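Local coordinates for glucosidase 2 subunit beta (Schizosaccharomyces pombe, PDB 4XQM), which is the beta subunit of glucosidase II, which retains the catalytic alpha subunit in the endoplasmic reticulum and recognises mannose-rich N-glycans through its MRH lectin domain, at residues A[6-11]-A[19-24]. Numbering follows the deposited sequence.
Sequences GMETKR and KVVFYE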
loop_
_atom_site.group_PDB
_atom_site.type_symbol
_atom_site.label_atom_id
_atom_site.label_comp_id
_atom_site.label_asym_id
_atom_site.label_seq_id
_atom_site.Cartn_x
_atom_site.Cartn_y
_atom_site.Cartn_z
ATOM N N GLY A 6 -2.122 -7.755 -9.043
ATOM C CA GLY A 6 -3.492 -8.065 -8.677
ATOM C C GLY A 6 -3.618 -8.812 -7.363
ATOM O O GLY A 6 -4.723 -9.004 -6.856
ATOM N N MET A 7 -2.492 -9.247 -6.805
ATOM C CA MET A 7 -2.511 -9.906 -5.504
ATOM C C MET A 7 -2.953 -8.911 -4.425
ATOM O O MET A 7 -2.392 -7.813 -4.307
ATOM C CB MET A 7 -1.126 -10.453 -5.189
ATOM C CG MET A 7 -1.018 -11.228 -3.896
ATOM S SD MET A 7 0.644 -11.922 -3.726
ATOM C CE MET A 7 0.769 -12.928 -5.195
ATOM N N GLU A 8 -3.975 -9.291 -3.662
ATOM C CA GLU A 8 -4.602 -8.393 -2.683
ATOM C C GLU A 8 -4.352 -8.823 -1.236
ATOM O O GLU A 8 -4.505 -9.999 -0.891
ATOM C CB GLU A 8 -6.113 -8.336 -2.937
ATOM C CG GLU A 8 -6.931 -7.671 -1.836
ATOM C CD GLU A 8 -8.424 -7.794 -2.076
ATOM O OE1 GLU A 8 -8.901 -7.311 -3.125
ATOM O OE2 GLU A 8 -9.116 -8.392 -1.219
ATOM N N THR A 9 -3.993 -7.859 -0.389
ATOM C CA THR A 9 -3.887 -8.094 1.052
ATOM C C THR A 9 -4.738 -7.042 1.767
ATOM O O THR A 9 -4.688 -5.859 1.414
ATOM C CB THR A 9 -2.431 -7.971 1.529
ATOM O OG1 THR A 9 -1.600 -8.856 0.759
ATOM C CG2 THR A 9 -2.306 -8.337 3.004
ATOM N N LYS A 10 -5.525 -7.471 2.752
ATOM C CA LYS A 10 -6.390 -6.560 3.496
ATOM C C LYS A 10 -6.123 -6.668 4.991
ATOM O O LYS A 10 -5.799 -7.747 5.513
ATOM C CB LYS A 10 -7.870 -6.873 3.231
ATOM C CG LYS A 10 -8.353 -6.606 1.809
ATOM C CD LYS A 10 -9.854 -6.919 1.702
ATOM C CE LYS A 10 -10.189 -8.198 2.470
ATOM N NZ LYS A 10 -11.622 -8.599 2.371
ATOM N N ARG A 11 -6.261 -5.547 5.685
ATOM C CA ARG A 11 -6.233 -5.557 7.148
ATOM C C ARG A 11 -7.021 -4.381 7.683
ATOM O O ARG A 11 -6.907 -3.249 7.174
ATOM C CB ARG A 11 -4.797 -5.501 7.686
ATOM C CG ARG A 11 -4.737 -5.556 9.216
ATOM C CD ARG A 11 -3.324 -5.609 9.740
ATOM N NE ARG A 11 -3.296 -5.423 11.198
ATOM C CZ ARG A 11 -2.215 -5.091 11.894
ATOM N NH1 ARG A 11 -1.061 -4.915 11.268
ATOM N NH2 ARG A 11 -2.298 -4.918 13.215
ATOM N N LYS A 19 -6.473 -1.937 1.949
ATOM C CA LYS A 19 -6.383 -2.938 0.903
ATOM C C LYS A 19 -5.249 -2.565 -0.025
ATOM O O LYS A 19 -5.270 -1.493 -0.645
ATOM C CB LYS A 19 -7.695 -3.006 0.134
ATOM C CG LYS A 19 -7.710 -3.959 -1.035
ATOM C CD LYS A 19 -9.106 -3.933 -1.662
ATOM C CE LYS A 19 -10.201 -3.980 -0.582
ATOM N NZ LYS A 19 -11.576 -3.744 -1.124
ATOM N N VAL A 20 -4.240 -3.431 -0.086
ATOM C CA VAL A 20 -3.123 -3.243 -1.001
ATOM C C VAL A 20 -3.249 -4.261 -2.118
ATOM O O VAL A 20 -3.345 -5.462 -1.856
ATOM C CB VAL A 20 -1.754 -3.450 -0.310
ATOM C CG1 VAL A 20 -0.615 -3.368 -1.331
ATOM C CG2 VAL A 20 -1.557 -2.410 0.802
ATOM N N VAL A 21 -3.279 -3.771 -3.354
ATOM C CA VAL A 21 -3.238 -4.647 -4.516
ATOM C C VAL A 21 -1.931 -4.392 -5.269
ATOM O O VAL A 21 -1.706 -3.296 -5.800
ATOM C CB VAL A 21 -4.438 -4.424 -5.435
ATOM C CG1 VAL A 21 -4.447 -5.490 -6.518
ATOM C CG2 VAL A 21 -5.715 -4.504 -4.641
ATOM N N PHE A 22 -1.060 -5.396 -5.311
ATOM C CA PHE A 22 0.265 -5.198 -5.913
ATOM C C PHE A 22 0.163 -4.732 -7.371
ATOM O O PHE A 22 -0.566 -5.325 -8.171
ATOM C CB PHE A 22 1.123 -6.469 -5.820
ATOM C CG PHE A 22 1.538 -6.840 -4.411
ATOM C CD1 PHE A 22 1.730 -5.868 -3.431
ATOM C CD2 PHE A 22 1.758 -8.177 -4.080
ATOM C CE1 PHE A 22 2.130 -6.233 -2.130
ATOM C CE2 PHE A 22 2.148 -8.544 -2.798
ATOM C CZ PHE A 22 2.334 -7.580 -1.824
ATOM N N TYR A 23 0.874 -3.645 -7.684
ATOM C CA TYR A 23 0.973 -3.101 -9.041
ATOM C C TYR A 23 -0.343 -2.555 -9.584
ATOM O O TYR A 23 -0.469 -2.294 -10.784
ATOM C CB TYR A 23 1.558 -4.138 -10.009
ATOM C CG TYR A 23 2.969 -4.561 -9.675
ATOM C CD1 TYR A 23 3.912 -3.636 -9.241
ATOM C CD2 TYR A 23 3.356 -5.889 -9.771
ATOM C CE1 TYR A 23 5.215 -4.031 -8.934
ATOM C CE2 TYR A 23 4.640 -6.285 -9.476
ATOM C CZ TYR A 23 5.566 -5.366 -9.057
ATOM O OH TYR A 23 6.844 -5.782 -8.754
ATOM N N GLU A 24 -1.312 -2.356 -8.698
ATOM C CA GLU A 24 -2.570 -1.740 -9.095
ATOM C C GLU A 24 -2.866 -0.521 -8.216
ATOM O O GLU A 24 -2.534 0.610 -8.589
ATOM C CB GLU A 24 -3.705 -2.781 -9.116
ATOM C CG GLU A 24 -3.454 -3.815 -10.232
ATOM C CD GLU A 24 -4.535 -4.873 -10.379
ATOM O OE1 GLU A 24 -5.550 -4.836 -9.643
ATOM O OE2 GLU A 24 -4.368 -5.763 -11.255
#
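T9 and V20 face each other as an antiparallel hydrogen-bonded pair: T9 N to V20 O and V20 N to T9 O both measure 2.9 Å (N-H...O 165°). The ladder runs past the regular strands: F22 N donates to M7 O (2.9 Å) and G6 N to F22 O (3.0 Å, 170°). K19 CG, anti to its backbone N (chi1 177°), touches E8 CG and K10 CG. The lysines run side by side, methylene to methylene, K19 CE 3.7 Å from K10 CD; E8 also brings its carboxylate against K19 CD. E8 OE1 and K19 NZ, 4.9 Å apart, make no salt bridge, so attraction is probably weak. At the type II turn V21–E24 (E24 N bonded to V21 O), V21 CG1 packs 3.5 Å from G6 CA, and the E24 carboxylate, salt-bridged to K5, sits beside that glycine. M7 SD makes an oblique Met-aromatic contact with F22, 3.8 Å from CE2. T9, V20 and F22 pack on M87 of strand 82-89, T9 and V20 also on I72 of strand 71-77. This MRH-domain beta hairpin, its K19 side chain about 13 Å from bound mannose, covers those strands, while strand 25-28 continues the sheet through K19–F27 backbone bonding.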